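Local coordinates for protein sarcosine oxidase (Pyrococcus horikoshii, PDB 1Y56) that probably oxidises L-proline as the FAD-containing beta subunit of an L-proline dehydrogenase complex, with FMN also bound, at residues Q54-K65 / N103-T114. Sequence-based numbering, arbitrary orientation.
Sequences QFNDEANVRVMK and NIEIQNKFGVPT
Q107 leans its CG toward the side of its backbone N (chi1 -86°) and then runs out extended, which carries its amide across to the loop 54-57 that leads into helix 58-78. There Q107 NE2 donates to F55 O at 2.8 Å, approaching the carbonyl off its plane, and also gives a hydrogen to a water that itself donates to Q54 OE1. On the other end of the amide, Q107 OE1 accepts from T114 OG1 (2.7 Å) on a lone pair in the carbonyl plane, so both ends are engaged and the rotation of the group is fixed. Replacing Q107 by alanine would remove the amide, and is likely to leave F55 O without this donor and T114 OG1 without this acceptor, with a gap beside the aliphatic part of Q54. Beyond the amide the interface turns apolar: V61 CG1 touches both F110 CB and V112 CG2, the latter 3.8 Å away, while I106 CD1 rests on the backbone at the start of helix 58-78, where D57 is the N-cap. With its CG anti to the backbone N (chi1 158°), E58 lies over one face of the F110 ring, a CH-pi contact with CG 3.8 Å from the centroid; its OE2 forms a salt bridge to R62 NH1, whose CD meets the same ring obliquely. G111, at positive phi, is the C' residue of the Schellman motif ending helix 94-109, and its carbonyl O accepts from K65 NZ at 2.9 Å. The contact thus joins the beginning of helix 58-78 to the end of helix 94-109. Q54 reaches past it to S138 on strand 136-140, against which V112 and T114 also pack, while V63 and M64 lie against helix 337-354.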
loop_
_atom_site.group_PDB
_atom_site.type_symbol
_atom_site.label_atom_id
_atom_site.label_comp_id
_atom_site.label_asym_id
_atom_site.label_seq_id
_atom_site.Cartn_x
_atom_site.Cartn_y
_atom_site.Cartn_z
ATOM N N GLN B 54 34.063 51.313 -14.442
ATOM C CA GLN B 54 34.425 51.263 -15.859
ATOM C C GLN B 54 33.233 50.863 -16.739
ATOM O O GLN B 54 33.094 49.718 -17.161
ATOM C CB GLN B 54 35.630 50.352 -16.084
ATOM C CG GLN B 54 36.905 50.853 -15.422
ATOM C CD GLN B 54 38.093 49.948 -15.685
ATOM O OE1 GLN B 54 38.537 49.798 -16.823
ATOM N NE2 GLN B 54 38.616 49.337 -14.626
ATOM N N PHE B 55 32.371 51.845 -16.980
ATOM C CA PHE B 55 31.222 51.733 -17.864
ATOM C C PHE B 55 31.455 52.639 -19.080
ATOM O O PHE B 55 32.501 53.294 -19.171
ATOM C CB PHE B 55 29.947 52.088 -17.100
ATOM C CG PHE B 55 29.501 51.006 -16.160
ATOM C CD1 PHE B 55 30.145 50.816 -14.935
ATOM C CD2 PHE B 55 28.450 50.162 -16.502
ATOM C CE1 PHE B 55 29.740 49.796 -14.056
ATOM C CE2 PHE B 55 28.031 49.147 -15.643
ATOM C CZ PHE B 55 28.675 48.957 -14.418
ATOM N N ASN B 56 30.499 52.676 -20.006
ATOM C CA ASN B 56 30.760 53.231 -21.332
ATOM C C ASN B 56 29.864 54.373 -21.723
ATOM O O ASN B 56 29.723 54.686 -22.907
ATOM C CB ASN B 56 30.657 52.117 -22.349
ATOM C CG ASN B 56 31.530 50.962 -21.979
ATOM O OD1 ASN B 56 32.668 51.160 -21.542
ATOM N ND2 ASN B 56 31.006 49.744 -22.107
ATOM N N ASP B 57 29.267 54.998 -20.722
ATOM C CA ASP B 57 28.347 56.088 -20.950
ATOM C C ASP B 57 28.307 56.923 -19.691
ATOM O O ASP B 57 28.614 56.448 -18.599
ATOM C CB ASP B 57 26.965 55.545 -21.263
ATOM C CG ASP B 57 26.476 54.588 -20.206
ATOM O OD1 ASP B 57 25.707 55.057 -19.320
ATOM O OD2 ASP B 57 26.885 53.391 -20.245
ATOM N N GLU B 58 27.927 58.175 -19.855
ATOM C CA GLU B 58 28.050 59.141 -18.792
ATOM C C GLU B 58 27.277 58.741 -17.545
ATOM O O GLU B 58 27.849 58.690 -16.469
ATOM C CB GLU B 58 27.627 60.506 -19.308
ATOM C CG GLU B 58 27.215 61.476 -18.245
ATOM C CD GLU B 58 26.983 62.842 -18.812
ATOM O OE1 GLU B 58 27.028 62.967 -20.059
ATOM O OE2 GLU B 58 26.782 63.790 -18.015
ATOM N N ALA B 59 25.992 58.435 -17.691
ATOM C CA ALA B 59 25.134 58.193 -16.539
ATOM C C ALA B 59 25.686 57.093 -15.639
ATOM O O ALA B 59 25.863 57.299 -14.435
ATOM C CB ALA B 59 23.700 57.871 -16.980
ATOM N N ASN B 60 25.978 55.936 -16.231
ATOM C CA ASN B 60 26.484 54.789 -15.476
ATOM C C ASN B 60 27.800 55.097 -14.768
ATOM O O ASN B 60 28.040 54.634 -13.653
ATOM C CB ASN B 60 26.664 53.568 -16.386
ATOM C CG ASN B 60 25.351 52.901 -16.759
ATOM O OD1 ASN B 60 24.490 52.656 -15.917
ATOM N ND2 ASN B 60 25.205 52.586 -18.034
ATOM N N VAL B 61 28.646 55.875 -15.429
ATOM C CA VAL B 61 29.941 56.231 -14.883
ATOM C C VAL B 61 29.777 57.171 -13.693
ATOM O O VAL B 61 30.466 57.008 -12.674
ATOM C CB VAL B 61 30.858 56.830 -15.961
ATOM C CG1 VAL B 61 32.020 57.595 -15.340
ATOM C CG2 VAL B 61 31.361 55.729 -16.896
ATOM N N ARG B 62 28.857 58.130 -13.808
ATOM C CA ARG B 62 28.585 59.057 -12.707
ATOM C C ARG B 62 27.950 58.322 -11.531
ATOM O O ARG B 62 28.369 58.495 -10.386
ATOM C CB ARG B 62 27.697 60.233 -13.139
ATOM C CG ARG B 62 28.002 60.825 -14.509
ATOM C CD ARG B 62 28.101 62.338 -14.474
ATOM N NE ARG B 62 27.149 62.951 -13.553
ATOM C CZ ARG B 62 26.037 63.578 -13.925
ATOM N NH1 ARG B 62 25.718 63.679 -15.211
ATOM N NH2 ARG B 62 25.232 64.095 -13.004
ATOM N N VAL B 63 26.951 57.494 -11.821
ATOM C CA VAL B 63 26.294 56.687 -10.804
ATOM C C VAL B 63 27.288 55.777 -10.051
ATOM O O VAL B 63 27.267 55.703 -8.824
ATOM C CB VAL B 63 25.142 55.867 -11.414
ATOM C CG1 VAL B 63 24.565 54.888 -10.407
ATOM C CG2 VAL B 63 24.059 56.789 -11.930
ATOM N N MET B 64 28.165 55.102 -10.786
ATOM C CA MET B 64 29.150 54.227 -10.164
ATOM C C MET B 64 30.259 54.968 -9.406
ATOM O O MET B 64 30.729 54.494 -8.361
ATOM C CB MET B 64 29.727 53.235 -11.177
ATOM C CG MET B 64 28.777 52.077 -11.468
ATOM S SD MET B 64 27.916 51.436 -9.993
ATOM C CE MET B 64 29.314 50.826 -9.035
ATOM N N LYS B 65 30.669 56.127 -9.926
ATOM C CA LYS B 65 31.578 57.000 -9.200
ATOM C C LYS B 65 30.940 57.324 -7.853
ATOM O O LYS B 65 31.550 57.148 -6.797
ATOM C CB LYS B 65 31.847 58.293 -9.972
ATOM C CG LYS B 65 33.016 59.100 -9.410
ATOM C CD LYS B 65 32.757 60.612 -9.392
ATOM C CE LYS B 65 34.053 61.418 -9.638
ATOM N NZ LYS B 65 35.234 61.089 -8.769
ATOM N N ASN B 103 36.378 54.279 -24.325
ATOM C CA ASN B 103 35.657 54.108 -23.049
ATOM C C ASN B 103 36.304 54.842 -21.887
ATOM O O ASN B 103 35.608 55.405 -21.041
ATOM C CB ASN B 103 35.573 52.634 -22.642
ATOM C CG ASN B 103 34.874 51.771 -23.663
ATOM O OD1 ASN B 103 34.172 52.263 -24.549
ATOM N ND2 ASN B 103 35.059 50.458 -23.537
ATOM N N ILE B 104 37.638 54.785 -21.839
ATOM C CA ILE B 104 38.432 55.374 -20.763
ATOM C C ILE B 104 38.278 56.878 -20.820
ATOM O O ILE B 104 38.096 57.547 -19.791
ATOM C CB ILE B 104 39.930 54.995 -20.875
ATOM C CG1 ILE B 104 40.141 53.492 -20.626
ATOM C CG2 ILE B 104 40.781 55.818 -19.890
ATOM C CD1 ILE B 104 41.466 52.926 -21.209
ATOM N N GLU B 105 38.336 57.391 -22.044
ATOM C CA GLU B 105 38.178 58.804 -22.299
ATOM C C GLU B 105 36.897 59.316 -21.655
ATOM O O GLU B 105 36.924 60.311 -20.927
ATOM C CB GLU B 105 38.182 59.074 -23.798
ATOM C CG GLU B 105 38.358 60.546 -24.160
ATOM C CD GLU B 105 38.681 60.764 -25.636
ATOM O OE1 GLU B 105 38.305 61.845 -26.160
ATOM O OE2 GLU B 105 39.299 59.857 -26.265
ATOM N N ILE B 106 35.787 58.615 -21.891
ATOM C CA ILE B 106 34.511 59.038 -21.325
ATOM C C ILE B 106 34.512 58.855 -19.794
ATOM O O ILE B 106 34.007 59.716 -19.071
ATOM C CB ILE B 106 33.207 58.474 -22.098
ATOM C CG1 ILE B 106 32.267 57.673 -21.200
ATOM C CG2 ILE B 106 33.517 57.752 -23.416
ATOM C CD1 ILE B 106 31.206 58.552 -20.566
ATOM N N GLN B 107 35.113 57.760 -19.318
ATOM C CA GLN B 107 35.305 57.528 -17.873
ATOM C C GLN B 107 36.027 58.691 -17.200
ATOM O O GLN B 107 35.558 59.227 -16.192
ATOM C CB GLN B 107 36.084 56.238 -17.627
ATOM C CG GLN B 107 35.210 55.002 -17.577
ATOM C CD GLN B 107 35.938 53.745 -18.009
ATOM O OE1 GLN B 107 37.059 53.475 -17.587
ATOM N NE2 GLN B 107 35.297 52.968 -18.860
ATOM N N ASN B 108 37.162 59.079 -17.777
ATOM C CA ASN B 108 37.947 60.197 -17.261
ATOM C C ASN B 108 37.174 61.510 -17.129
ATOM O O ASN B 108 37.162 62.092 -16.044
ATOM C CB ASN B 108 39.245 60.381 -18.052
ATOM C CG ASN B 108 40.228 59.236 -17.831
ATOM O OD1 ASN B 108 41.018 58.916 -18.706
ATOM N ND2 ASN B 108 40.175 58.612 -16.664
ATOM N N LYS B 109 36.509 61.941 -18.208
ATOM C CA LYS B 109 35.708 63.185 -18.225
ATOM C C LYS B 109 34.890 63.331 -16.962
ATOM O O LYS B 109 34.785 64.415 -16.413
ATOM C CB LYS B 109 34.755 63.256 -19.441
ATOM C CG LYS B 109 35.380 62.975 -20.840
ATOM C CD LYS B 109 35.974 64.237 -21.545
ATOM C CE LYS B 109 37.131 63.901 -22.540
ATOM N NZ LYS B 109 36.667 63.443 -23.907
ATOM N N PHE B 110 34.335 62.220 -16.495
ATOM C CA PHE B 110 33.437 62.240 -15.363
ATOM C C PHE B 110 34.075 61.793 -14.053
ATOM O O PHE B 110 33.385 61.409 -13.112
ATOM C CB PHE B 110 32.159 61.488 -15.718
ATOM C CG PHE B 110 31.470 62.072 -16.904
ATOM C CD1 PHE B 110 30.696 63.229 -16.775
ATOM C CD2 PHE B 110 31.644 61.516 -18.173
ATOM C CE1 PHE B 110 30.077 63.818 -17.884
ATOM C CE2 PHE B 110 31.028 62.087 -19.299
ATOM C CZ PHE B 110 30.244 63.247 -19.154
ATOM N N GLY B 111 35.398 61.877 -13.989
ATOM C CA GLY B 111 36.109 61.725 -12.731
ATOM C C GLY B 111 36.404 60.299 -12.312
ATOM O O GLY B 111 36.615 60.016 -11.128
ATOM N N VAL B 112 36.418 59.390 -13.276
ATOM C CA VAL B 112 36.852 58.034 -13.010
ATOM C C VAL B 112 38.212 57.866 -13.683
ATOM O O VAL B 112 38.285 57.690 -14.907
ATOM C CB VAL B 112 35.816 56.999 -13.486
ATOM C CG1 VAL B 112 36.404 55.582 -13.476
ATOM C CG2 VAL B 112 34.565 57.080 -12.615
ATOM N N PRO B 113 39.296 57.928 -12.881
ATOM C CA PRO B 113 40.648 58.015 -13.417
ATOM C C PRO B 113 41.200 56.661 -13.864
ATOM O O PRO B 113 42.182 56.184 -13.306
ATOM C CB PRO B 113 41.448 58.581 -12.238
ATOM C CG PRO B 113 40.758 58.077 -11.042
ATOM C CD PRO B 113 39.299 57.889 -11.403
ATOM N N THR B 114 40.575 56.058 -14.871
ATOM C CA THR B 114 41.060 54.803 -15.445
ATOM C C THR B 114 42.281 55.065 -16.336
ATOM O O THR B 114 42.336 56.083 -17.022
ATOM C CB THR B 114 39.942 54.107 -16.259
ATOM O OG1 THR B 114 38.720 54.118 -15.507
ATOM C CG2 THR B 114 40.320 52.674 -16.609
HETATM O O HOH W 1 37.391 50.733 -19.526
#